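Long-range contacts in 2-c-methyl-d-erythritol 2,4-cyclodiphosphate synthase (Plasmodium falciparum, PDB 4C81), which probably cyclises 4-diphosphocytidyl-2-C-methyl-D-erythritol 2-phosphate to 2-C-methyl-D-erythritol 2,4-cyclodiphosphate with release of CMP, a step of non-mevalonate isoprenoid synthesis: residues 8-19 with 169-180; 116-126 with 151-161. The protein carries 1 engineered substitution. One frame throughout, in Å; residues are numbered along the deposited sequence. Where two conformers were deposited one is given.

Interaction 1 (8-19 with 169-180) and interaction 2 (116-126 with 151-161) are adjoining parts of one mixed sheet, their centres about 9 Å apart, and the second is nested within the loop of chain that the first closes. Strands 170-181 and 114-124 join them: N176 O lies 2.8 Å from D120 N, E172 O is equally close to I124 N, and C173 packs on I121. Together they illustrate how a trimer divides an active site between subunits. Interaction 1 supplies D15 and H17 to a zinc ion beside one CDP, while interaction 2 grips another CDP, with K157 bridging to D15 of the third subunit.

Interaction 1: 8-19 with 169-180; sequences IRIGQGYDIHKI and KAIECFANILLI. With ZN (zinc ion), chain B; ZN (zinc ion), chain C.
R9 to K18 pairs residue for residue with L179 to A170 in a long antiparallel ladder, the strand axes 4.6 Å apart and 167° from one another in direction. Hydrogen-bonded pairs at R9, G11, G13, D15 and H17 alternate with non-hydrogen-bonded ones, and I19 N adds a bond to K169 O at the end. A water also links K18 NZ to K169 O.

One face carries Q12, Y14, I16, E172, F174 and N176. The CG of E172 sits between its backbone N and carbonyl carbon (chi1 68°); from there the extended chain brings OE1 near the plane of the Y14 ring, at its edge. Y14 OH donates to E172 OE1 over 3.0 Å, arriving from above the carboxylate plane, and the same oxygen binds a zinc ion at 2.4 Å, so OE1 is held by two partners. H159 of the second subunit shares this intersubunit zinc. F174 leans obliquely against Y14, the ring planes 53° apart, with Y14 CD1 over one F174 face, 3.6 Å from CZ. Q12 NE2 bonds weakly to N176 OD1 alongside; Q12 OE1 takes N176 ND2 of the second subunit, and N176 ND2 meets Q12 OE1 of the third.

On the other face, D15 OD2 and H17 NE2 both bind the same zinc ion, each at 2.0 Å, H67 and a water completing the set. D15 OD1 forms a salt bridge with K157 of the second subunit. Farther along, I19 CD1 meets I171 CG2 at 3.6 Å. The D15 and H17 zinc site lies beside CDP, as in the trimeric YgbB (IspF) family.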
loop_
_atom_site.group_PDB
_atom_site.type_symbol
_atom_site.label_atom_id
_atom_site.label_comp_id
_atom_site.label_asym_id
_atom_site.label_seq_id
_atom_site.Cartn_x
_atom_site.Cartn_y
_atom_site.Cartn_z
ATOM N N ILE A 8 -12.242 2.887 -14.663
ATOM C CA ILE A 8 -11.433 3.465 -13.594
ATOM C C ILE A 8 -10.252 2.542 -13.273
ATOM O O ILE A 8 -10.401 1.319 -13.239
ATOM C CB ILE A 8 -12.285 3.752 -12.326
ATOM C CG1 ILE A 8 -11.476 4.546 -11.297
ATOM C CG2 ILE A 8 -12.817 2.458 -11.718
ATOM C CD1 ILE A 8 -12.307 5.048 -10.135
ATOM N N ARG A 9 -9.083 3.142 -13.056
ATOM C CA ARG A 9 -7.846 2.396 -12.807
ATOM C C ARG A 9 -7.177 2.838 -11.512
ATOM O O ARG A 9 -7.101 4.033 -11.218
ATOM C CB ARG A 9 -6.870 2.574 -13.971
ATOM C CG ARG A 9 -7.207 1.716 -15.186
ATOM C CD ARG A 9 -6.407 2.120 -16.409
ATOM N NE ARG A 9 -6.658 1.221 -17.538
ATOM C CZ ARG A 9 -6.047 0.055 -17.749
ATOM N NH1 ARG A 9 -5.114 -0.403 -16.914
ATOM N NH2 ARG A 9 -6.369 -0.670 -18.817
ATOM N N ILE A 10 -6.706 1.851 -10.754
ATOM C CA ILE A 10 -5.935 2.063 -9.530
ATOM C C ILE A 10 -4.455 1.819 -9.806
ATOM O O ILE A 10 -4.085 0.902 -10.546
ATOM C CB ILE A 10 -6.413 1.119 -8.383
ATOM C CG1 ILE A 10 -5.713 1.449 -7.057
ATOM C CG2 ILE A 10 -6.174 -0.339 -8.742
ATOM C CD1 ILE A 10 -6.315 0.732 -5.869
ATOM N N GLY A 11 -3.612 2.648 -9.197
ATOM C CA GLY A 11 -2.175 2.464 -9.253
ATOM C C GLY A 11 -1.529 2.682 -7.901
ATOM O O GLY A 11 -1.975 3.518 -7.118
ATOM N N GLN A 12 -0.485 1.905 -7.627
ATOM C CA GLN A 12 0.348 2.104 -6.450
ATOM C C GLN A 12 1.809 2.091 -6.865
ATOM O O GLN A 12 2.266 1.153 -7.504
ATOM C CB GLN A 12 0.117 1.013 -5.415
ATOM C CG GLN A 12 0.897 1.239 -4.132
ATOM C CD GLN A 12 0.713 0.131 -3.143
ATOM O OE1 GLN A 12 1.221 -0.974 -3.335
ATOM N NE2 GLN A 12 -0.018 0.412 -2.069
ATOM N N GLY A 13 2.528 3.140 -6.490
ATOM C CA GLY A 13 3.952 3.237 -6.737
ATOM C C GLY A 13 4.692 3.124 -5.423
ATOM O O GLY A 13 4.194 3.556 -4.385
ATOM N N TYR A 14 5.852 2.483 -5.471
ATOM C CA TYR A 14 6.723 2.367 -4.316
ATOM C C TYR A 14 8.128 2.792 -4.713
ATOM O O TYR A 14 8.574 2.535 -5.833
ATOM C CB TYR A 14 6.738 0.928 -3.811
ATOM C CG TYR A 14 7.851 0.651 -2.827
ATOM C CD1 TYR A 14 7.729 1.013 -1.498
ATOM C CD2 TYR A 14 9.025 0.028 -3.241
ATOM C CE1 TYR A 14 8.748 0.763 -0.590
ATOM C CE2 TYR A 14 10.048 -0.235 -2.344
ATOM C CZ TYR A 14 9.902 0.138 -1.021
ATOM O OH TYR A 14 10.918 -0.114 -0.136
ATOM N N ASP A 15 8.824 3.459 -3.800
ATOM C CA ASP A 15 10.237 3.737 -3.996
ATOM C C ASP A 15 10.949 3.836 -2.656
ATOM O O ASP A 15 10.329 4.119 -1.621
ATOM C CB ASP A 15 10.432 5.019 -4.804
ATOM C CG ASP A 15 11.837 5.152 -5.373
ATOM O OD1 ASP A 15 12.561 4.131 -5.492
ATOM O OD2 ASP A 15 12.218 6.293 -5.702
ATOM N N ILE A 16 12.253 3.575 -2.695
ATOM C CA ILE A 16 13.127 3.665 -1.533
ATOM C C ILE A 16 14.494 4.153 -2.003
ATOM O O ILE A 16 14.982 3.727 -3.057
ATOM C CB ILE A 16 13.259 2.290 -0.803
ATOM C CG1 ILE A 16 14.242 2.381 0.373
ATOM C CG2 ILE A 16 13.680 1.188 -1.778
ATOM C CD1 ILE A 16 14.265 1.144 1.263
ATOM N N HIS A 17 15.098 5.064 -1.239
ATOM C CA HIS A 17 16.480 5.467 -1.482
ATOM C C HIS A 17 17.262 5.572 -0.186
ATOM O O HIS A 17 16.702 5.896 0.865
ATOM C CB HIS A 17 16.543 6.779 -2.270
ATOM C CG HIS A 17 16.207 6.613 -3.720
ATOM N ND1 HIS A 17 17.034 5.952 -4.603
ATOM C CD2 HIS A 17 15.118 6.988 -4.432
ATOM C CE1 HIS A 17 16.476 5.944 -5.801
ATOM N NE2 HIS A 17 15.314 6.565 -5.725
ATOM N N LYS A 18 18.555 5.268 -0.285
ATOM C CA LYS A 18 19.486 5.387 0.829
ATOM C C LYS A 18 19.799 6.855 1.069
ATOM O O LYS A 18 19.979 7.625 0.117
ATOM C CB LYS A 18 20.786 4.633 0.530
ATOM C CG LYS A 18 20.621 3.129 0.359
ATOM C CD LYS A 18 21.919 2.458 -0.106
ATOM C CE LYS A 18 23.023 2.516 0.944
ATOM N NZ LYS A 18 22.623 1.886 2.235
ATOM N N ILE A 19 19.855 7.237 2.340
ATOM C CA ILE A 19 20.168 8.609 2.713
ATOM C C ILE A 19 21.229 8.677 3.804
ATOM O O ILE A 19 21.501 7.690 4.499
ATOM C CB ILE A 19 18.914 9.373 3.206
ATOM C CG1 ILE A 19 18.270 8.672 4.412
ATOM C CG2 ILE A 19 17.908 9.528 2.076
ATOM C CD1 ILE A 19 17.452 9.596 5.279
ATOM N N LYS A 169 18.770 5.198 7.569
ATOM C CA LYS A 169 19.573 4.623 6.496
ATOM C C LYS A 169 18.859 4.758 5.151
ATOM O O LYS A 169 19.496 4.691 4.101
ATOM C CB LYS A 169 19.883 3.150 6.776
ATOM C CG LYS A 169 20.758 2.923 8.006
ATOM C CD LYS A 169 20.968 1.440 8.294
ATOM C CE LYS A 169 21.937 0.801 7.311
ATOM N NZ LYS A 169 22.230 -0.618 7.657
ATOM N N ALA A 170 17.539 4.941 5.191
ATOM C CA ALA A 170 16.742 5.064 3.976
ATOM C C ALA A 170 15.435 5.804 4.240
ATOM O O ALA A 170 15.038 5.996 5.390
ATOM C CB ALA A 170 16.458 3.682 3.393
ATOM N N ILE A 171 14.783 6.217 3.157
ATOM C CA ILE A 171 13.424 6.766 3.195
ATOM C C ILE A 171 12.600 6.091 2.102
ATOM O O ILE A 171 13.142 5.681 1.072
ATOM C CB ILE A 171 13.403 8.300 3.000
ATOM C CG1 ILE A 171 14.132 8.715 1.713
ATOM C CG2 ILE A 171 14.033 8.995 4.213
ATOM C CD1 ILE A 171 14.008 10.190 1.384
ATOM N N GLU A 172 11.297 5.969 2.320
ATOM C CA GLU A 172 10.451 5.308 1.326
ATOM C C GLU A 172 9.112 6.000 1.141
ATOM O O GLU A 172 8.687 6.818 1.965
ATOM C CB GLU A 172 10.301 3.804 1.609
ATOM C CG GLU A 172 9.521 3.399 2.844
ATOM C CD GLU A 172 9.492 1.875 3.037
ATOM O OE1 GLU A 172 10.408 1.185 2.534
ATOM O OE2 GLU A 172 8.551 1.376 3.691
ATOM N N CYS A 173 8.484 5.707 0.008
ATOM C CA CYS A 173 7.245 6.368 -0.392
ATOM C C CYS A 173 6.302 5.354 -1.022
ATOM O O CYS A 173 6.733 4.518 -1.821
ATOM C CB CYS A 173 7.535 7.489 -1.403
ATOM S SG CYS A 173 6.103 8.535 -1.756
ATOM N N PHE A 174 5.026 5.432 -0.645
ATOM C CA PHE A 174 3.937 4.757 -1.338
ATOM C C PHE A 174 3.026 5.815 -1.933
ATOM O O PHE A 174 2.514 6.663 -1.216
ATOM C CB PHE A 174 3.126 3.889 -0.374
ATOM C CG PHE A 174 3.855 2.676 0.101
ATOM C CD1 PHE A 174 4.755 2.764 1.152
ATOM C CD2 PHE A 174 3.653 1.446 -0.506
ATOM C CE1 PHE A 174 5.442 1.638 1.599
ATOM C CE2 PHE A 174 4.333 0.318 -0.061
ATOM C CZ PHE A 174 5.228 0.417 0.986
ATOM N N ALA A 175 2.833 5.770 -3.245
ATOM C CA ALA A 175 1.946 6.702 -3.929
ATOM C C ALA A 175 0.753 5.919 -4.460
ATOM O O ALA A 175 0.934 4.925 -5.145
ATOM C CB ALA A 175 2.677 7.391 -5.070
ATOM N N ASN A 176 -0.453 6.376 -4.132
ATOM C CA ASN A 176 -1.686 5.714 -4.530
ATOM C C ASN A 176 -2.513 6.664 -5.370
ATOM O O ASN A 176 -2.735 7.808 -4.978
ATOM C CB ASN A 176 -2.486 5.301 -3.300
ATOM C CG ASN A 176 -1.686 4.442 -2.357
ATOM O OD1 ASN A 176 -1.728 3.215 -2.441
ATOM N ND2 ASN A 176 -0.925 5.079 -1.471
ATOM N N ILE A 177 -2.977 6.184 -6.517
ATOM C CA ILE A 177 -3.646 7.048 -7.485
ATOM C C ILE A 177 -4.852 6.368 -8.123
ATOM O O ILE A 177 -4.904 5.141 -8.230
ATOM C CB ILE A 177 -2.639 7.486 -8.572
ATOM C CG1 ILE A 177 -3.137 8.730 -9.308
ATOM C CG2 ILE A 177 -2.315 6.338 -9.530
ATOM C CD1 ILE A 177 -2.069 9.383 -10.139
ATOM N N LEU A 178 -5.834 7.181 -8.514
ATOM C CA LEU A 178 -6.932 6.728 -9.357
ATOM C C LEU A 178 -6.860 7.497 -10.663
ATOM O O LEU A 178 -6.657 8.714 -10.661
ATOM C CB LEU A 178 -8.282 7.002 -8.701
ATOM C CG LEU A 178 -8.656 6.129 -7.510
ATOM C CD1 LEU A 178 -9.951 6.646 -6.902
ATOM C CD2 LEU A 178 -8.787 4.655 -7.889
ATOM N N LEU A 179 -7.003 6.780 -11.771
ATOM C CA LEU A 179 -7.177 7.398 -13.074
ATOM C C LEU A 179 -8.618 7.205 -13.534
ATOM O O LEU A 179 -9.145 6.093 -13.505
ATOM C CB LEU A 179 -6.222 6.788 -14.093
ATOM C CG LEU A 179 -4.735 6.825 -13.726
ATOM C CD1 LEU A 179 -3.916 6.177 -14.816
ATOM C CD2 LEU A 179 -4.239 8.246 -13.457
ATOM N N ILE A 180 -9.240 8.303 -13.961
ATOM C CA ILE A 180 -10.644 8.318 -14.363
ATOM C C ILE A 180 -10.746 8.518 -15.874
ATOM O O ILE A 180 -10.141 9.446 -16.409
ATOM C CB ILE A 180 -11.402 9.479 -13.673
ATOM C CG1 ILE A 180 -11.114 9.512 -12.166
ATOM C CG2 ILE A 180 -12.899 9.364 -13.924
ATOM C CD1 ILE A 180 -11.458 8.222 -11.436
HETATM ZN ZN ZN B . 13.736 6.425 -7.021
HETATM ZN ZN ZN C . 11.178 -0.911 3.267
HETATM O O HOH W 1 13.598 5.151 -8.314
HETATM O O HOH W 2 22.074 3.993 3.926
#

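Interaction 2: 116-126 with 151-161; sequences IGNVDINVIAQ and QISVKGKTHEK. With ZN (zinc ion), chain D; CDP (cytidine-5'-diphosphate), chain E.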
loop_
_atom_site.group_PDB
_atom_site.type_symbol
_atom_site.label_atom_id
_atom_site.label_comp_id
_atom_site.label_asym_id
_atom_site.label_seq_id
_atom_site.Cartn_x
_atom_site.Cartn_y
_atom_site.Cartn_z
ATOM N N ILE A 116 -6.371 12.247 -14.086
ATOM C CA ILE A 116 -6.095 11.854 -12.704
ATOM C C ILE A 116 -7.306 12.212 -11.855
ATOM O O ILE A 116 -7.862 13.303 -11.993
ATOM C CB ILE A 116 -4.837 12.556 -12.142
ATOM C CG1 ILE A 116 -3.586 12.052 -12.867
ATOM C CG2 ILE A 116 -4.697 12.304 -10.632
ATOM C CD1 ILE A 116 -2.312 12.790 -12.500
ATOM N N GLY A 117 -7.727 11.284 -10.998
ATOM C CA GLY A 117 -8.749 11.568 -10.001
ATOM C C GLY A 117 -8.071 12.281 -8.852
ATOM O O GLY A 117 -8.029 13.508 -8.803
ATOM N N ASN A 118 -7.527 11.502 -7.923
ATOM C CA ASN A 118 -6.667 12.048 -6.880
ATOM C C ASN A 118 -5.466 11.144 -6.643
ATOM O O ASN A 118 -5.438 10.005 -7.105
ATOM C CB ASN A 118 -7.439 12.251 -5.577
ATOM C CG ASN A 118 -7.717 10.951 -4.859
ATOM O OD1 ASN A 118 -8.304 10.033 -5.428
ATOM N ND2 ASN A 118 -7.278 10.858 -3.611
ATOM N N VAL A 119 -4.467 11.689 -5.954
ATOM C CA VAL A 119 -3.287 10.935 -5.544
ATOM C C VAL A 119 -3.090 11.142 -4.036
ATOM O O VAL A 119 -3.284 12.250 -3.523
ATOM C CB VAL A 119 -2.026 11.353 -6.340
ATOM C CG1 VAL A 119 -1.633 12.793 -6.043
ATOM C CG2 VAL A 119 -0.869 10.404 -6.049
ATOM N N ASP A 120 -2.754 10.062 -3.333
ATOM C CA ASP A 120 -2.471 10.095 -1.897
ATOM C C ASP A 120 -1.100 9.465 -1.694
ATOM O O ASP A 120 -0.868 8.328 -2.096
ATOM C CB ASP A 120 -3.534 9.335 -1.092
ATOM C CG ASP A 120 -3.405 9.553 0.419
ATOM O OD1 ASP A 120 -2.673 10.475 0.849
ATOM O OD2 ASP A 120 -4.047 8.808 1.187
ATOM N N ILE A 121 -0.206 10.222 -1.068
ATOM C CA ILE A 121 1.202 9.880 -0.989
ATOM C C ILE A 121 1.599 9.751 0.478
ATOM O O ILE A 121 1.328 10.646 1.282
ATOM C CB ILE A 121 2.067 10.960 -1.673
ATOM C CG1 ILE A 121 1.663 11.120 -3.146
ATOM C CG2 ILE A 121 3.532 10.597 -1.572
ATOM C CD1 ILE A 121 2.083 12.433 -3.755
ATOM N N ASN A 122 2.213 8.617 0.811
ATOM C CA ASN A 122 2.691 8.317 2.157
ATOM C C ASN A 122 4.202 8.178 2.160
ATOM O O ASN A 122 4.742 7.231 1.592
ATOM C CB ASN A 122 2.080 7.008 2.643
ATOM C CG ASN A 122 0.622 7.143 2.987
ATOM O OD1 ASN A 122 0.242 8.027 3.747
ATOM N ND2 ASN A 122 -0.204 6.260 2.440
ATOM N N VAL A 123 4.879 9.126 2.801
ATOM C CA VAL A 123 6.324 9.061 2.982
ATOM C C VAL A 123 6.619 8.482 4.358
ATOM O O VAL A 123 6.049 8.924 5.348
ATOM C CB VAL A 123 6.970 10.454 2.854
ATOM C CG1 VAL A 123 8.477 10.389 3.114
ATOM C CG2 VAL A 123 6.687 11.046 1.475
ATOM N N ILE A 124 7.490 7.479 4.407
ATOM C CA ILE A 124 7.922 6.885 5.667
ATOM C C ILE A 124 9.383 7.258 5.841
ATOM O O ILE A 124 10.245 6.823 5.072
ATOM C CB ILE A 124 7.736 5.358 5.704
ATOM C CG1 ILE A 124 6.308 4.993 5.280
ATOM C CG2 ILE A 124 8.027 4.838 7.113
ATOM C CD1 ILE A 124 6.026 3.503 5.265
ATOM N N ALA A 125 9.639 8.091 6.844
ATOM C CA ALA A 125 10.941 8.711 7.033
ATOM C C ALA A 125 11.015 9.366 8.411
ATOM O O ALA A 125 10.046 9.971 8.866
ATOM C CB ALA A 125 11.184 9.746 5.937
ATOM N N GLN A 126 12.158 9.228 9.080
ATOM C CA GLN A 126 12.392 9.946 10.335
ATOM C C GLN A 126 12.513 11.437 10.035
ATOM O O GLN A 126 11.881 12.264 10.691
ATOM C CB GLN A 126 13.662 9.443 11.030
ATOM C CG GLN A 126 13.612 7.993 11.498
ATOM C CD GLN A 126 12.548 7.735 12.555
ATOM O OE1 GLN A 126 11.816 6.743 12.487
ATOM N NE2 GLN A 126 12.458 8.625 13.541
ATOM N N GLN A 151 -6.530 17.770 -5.590
ATOM C CA GLN A 151 -6.425 16.369 -6.002
ATOM C C GLN A 151 -5.194 15.662 -5.427
ATOM O O GLN A 151 -4.938 14.509 -5.778
ATOM C CB GLN A 151 -6.383 16.276 -7.528
ATOM C CG GLN A 151 -7.656 16.754 -8.202
ATOM C CD GLN A 151 -7.501 16.926 -9.700
ATOM O OE1 GLN A 151 -7.298 18.038 -10.185
ATOM N NE2 GLN A 151 -7.591 15.830 -10.439
ATOM N N ILE A 152 -4.442 16.344 -4.560
ATOM C CA ILE A 152 -3.163 15.830 -4.047
ATOM C C ILE A 152 -3.118 15.813 -2.516
ATOM O O ILE A 152 -3.479 16.790 -1.859
ATOM C CB ILE A 152 -1.981 16.689 -4.546
ATOM C CG1 ILE A 152 -1.992 16.793 -6.074
ATOM C CG2 ILE A 152 -0.653 16.111 -4.064
ATOM C CD1 ILE A 152 -1.027 17.830 -6.611
ATOM N N SER A 153 -2.668 14.687 -1.964
ATOM C CA SER A 153 -2.365 14.560 -0.545
ATOM C C SER A 153 -0.949 14.024 -0.399
ATOM O O SER A 153 -0.560 13.094 -1.109
ATOM C CB SER A 153 -3.337 13.600 0.130
ATOM O OG SER A 153 -2.891 13.247 1.428
ATOM N N VAL A 154 -0.186 14.622 0.512
ATOM C CA VAL A 154 1.123 14.099 0.898
ATOM C C VAL A 154 1.247 14.137 2.422
ATOM O O VAL A 154 0.970 15.161 3.054
ATOM C CB VAL A 154 2.284 14.863 0.224
ATOM C CG1 VAL A 154 2.302 16.327 0.642
ATOM C CG2 VAL A 154 3.615 14.189 0.543
ATOM N N LYS A 155 1.638 12.998 2.996
ATOM C CA LYS A 155 1.713 12.815 4.443
ATOM C C LYS A 155 3.007 12.083 4.773
ATOM O O LYS A 155 3.466 11.246 3.989
ATOM C CB LYS A 155 0.523 11.983 4.949
ATOM C CG LYS A 155 -0.798 12.231 4.220
ATOM C CD LYS A 155 -1.986 11.561 4.916
ATOM C CE LYS A 155 -1.975 10.046 4.784
ATOM N NZ LYS A 155 -2.158 9.565 3.386
ATOM N N GLY A 156 3.576 12.390 5.940
ATOM C CA GLY A 156 4.776 11.726 6.430
ATOM C C GLY A 156 4.542 11.030 7.757
ATOM O O GLY A 156 3.763 11.505 8.582
ATOM N N LYS A 157 5.209 9.892 7.937
ATOM C CA LYS A 157 5.194 9.129 9.184
ATOM C C LYS A 157 6.604 8.638 9.471
ATOM O O LYS A 157 7.303 8.207 8.557
ATOM C CB LYS A 157 4.263 7.919 9.058
ATOM C CG LYS A 157 2.789 8.261 8.909
ATOM C CD LYS A 157 2.162 8.703 10.224
ATOM C CE LYS A 157 1.961 7.531 11.175
ATOM N NZ LYS A 157 1.019 7.858 12.277
ATOM N N THR A 158 7.027 8.698 10.733
ATOM C CA THR A 158 8.300 8.089 11.126
ATOM C C THR A 158 8.153 6.571 11.183
ATOM O O THR A 158 7.053 6.039 11.023
ATOM C CB THR A 158 8.802 8.577 12.509
ATOM O OG1 THR A 158 7.998 8.012 13.555
ATOM C CG2 THR A 158 8.785 10.095 12.596
ATOM N N HIS A 159 9.269 5.886 11.413
ATOM C CA HIS A 159 9.262 4.440 11.646
ATOM C C HIS A 159 9.672 4.103 13.091
ATOM O O HIS A 159 10.275 3.053 13.345
ATOM C CB HIS A 159 10.185 3.755 10.636
ATOM C CG HIS A 159 9.814 2.339 10.347
ATOM N ND1 HIS A 159 10.469 1.267 10.912
ATOM C CD2 HIS A 159 8.847 1.816 9.557
ATOM C CE1 HIS A 159 9.929 0.144 10.477
ATOM N NE2 HIS A 159 8.945 0.449 9.651
ATOM N N GLU A 160 9.348 5.008 14.022
ATOM C CA GLU A 160 9.559 4.812 15.468
ATOM C C GLU A 160 11.017 4.513 15.838
ATOM O O GLU A 160 11.291 3.817 16.825
ATOM C CB GLU A 160 8.630 3.709 15.997
ATOM C CG GLU A 160 7.144 4.029 15.878
ATOM C CD GLU A 160 6.712 5.182 16.769
ATOM O OE1 GLU A 160 7.246 5.310 17.888
ATOM O OE2 GLU A 160 5.836 5.963 16.346
ATOM N N LYS A 161 11.940 5.057 15.046
ATOM C CA LYS A 161 13.373 4.811 15.199
ATOM C C LYS A 161 13.780 3.331 15.156
ATOM O O LYS A 161 14.841 2.965 15.667
ATOM C CB LYS A 161 13.891 5.473 16.486
ATOM C CG LYS A 161 13.513 6.940 16.620
ATOM C CD LYS A 161 14.157 7.580 17.842
ATOM C CE LYS A 161 13.745 9.038 17.991
ATOM N NZ LYS A 161 14.228 9.881 16.862
HETATM ZN ZN ZN D . 7.753 -0.924 8.689
HETATM O O3B CDP E . 3.845 8.773 16.793
HETATM P PB CDP E . 2.823 9.361 15.681
HETATM O O1B CDP E . 1.774 8.183 15.437
HETATM O O2B CDP E . 2.137 10.600 16.129
HETATM O O3A CDP E . 3.615 9.507 14.282
HETATM P PA CDP E . 5.093 10.139 14.133
HETATM O O1A CDP E . 5.746 10.328 15.447
HETATM O O2A CDP E . 5.787 9.360 13.087
HETATM O "O5'" CDP E . 4.784 11.590 13.514
HETATM C "C5'" CDP E . 3.678 12.388 13.958
HETATM C "C4'" CDP E . 3.371 13.480 12.931
HETATM O "O4'" CDP E . 4.625 14.123 12.592
HETATM C "C3'" CDP E . 2.875 12.882 11.616
HETATM O "O3'" CDP E . 1.456 12.695 11.651
HETATM C "C2'" CDP E . 3.255 13.979 10.628
HETATM O "O2'" CDP E . 2.277 15.025 10.648
HETATM C "C1'" CDP E . 4.580 14.521 11.188
HETATM N N1 CDP E . 5.710 13.955 10.390
HETATM C C2 CDP E . 5.942 14.446 9.092
HETATM O O2 CDP E . 5.224 15.326 8.618
HETATM N N3 CDP E . 6.995 13.926 8.339
HETATM C C4 CDP E . 7.822 12.925 8.841
HETATM N N4 CDP E . 8.812 12.465 8.081
HETATM C C5 CDP E . 7.606 12.436 10.125
HETATM C C6 CDP E . 6.559 12.943 10.895
HETATM O O HOH W 3 10.196 8.209 15.620
#
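K155 meets D120 and N122 through a folded side chain: its CG lies beside the backbone N (chi1 -36°), and bends at the third and fourth torsions turn NZ back across the neighbouring strand. In D120, CG anti to the backbone N (chi1 -170°) carries the carboxylate toward strand 152-157, where OD1 meets NZ at 2.7 Å, on the syn side, in a salt bridge. NZ also reaches D120 OD2, only weakly, and N122 OD1 at 2.9 Å. D120 OD2 further accepts from Q12 N of the third subunit, and N122 ND2 donates to Q12 O there.

Beneath this cluster the strands run parallel, 10° apart in direction. Q151 NE2 closes one end, donating to G117 O at 2.9 Å. At the other, Q126 OE1 receives H159 N at 2.9 Å and K161 N at 3.1 Å from opposite faces of its amide, bracing the turn after the strand. T158 N and OG1 hold CDP O2A, OG1 at 2.6 Å, while A125 O takes CDP N4 at 2.9 Å. H159 NE2 binds zinc together with E172 of the third subunit, and I124 CG2 touches the edge of the H159 ring.

The pair forms a beta-alpha-beta crossover: helix 130-145 connects the strands and packs on I121 and I152, helix 64-77 meets V123, and strand 114-124 lies between 170-181 and 152-157, the outermost strand within the chain.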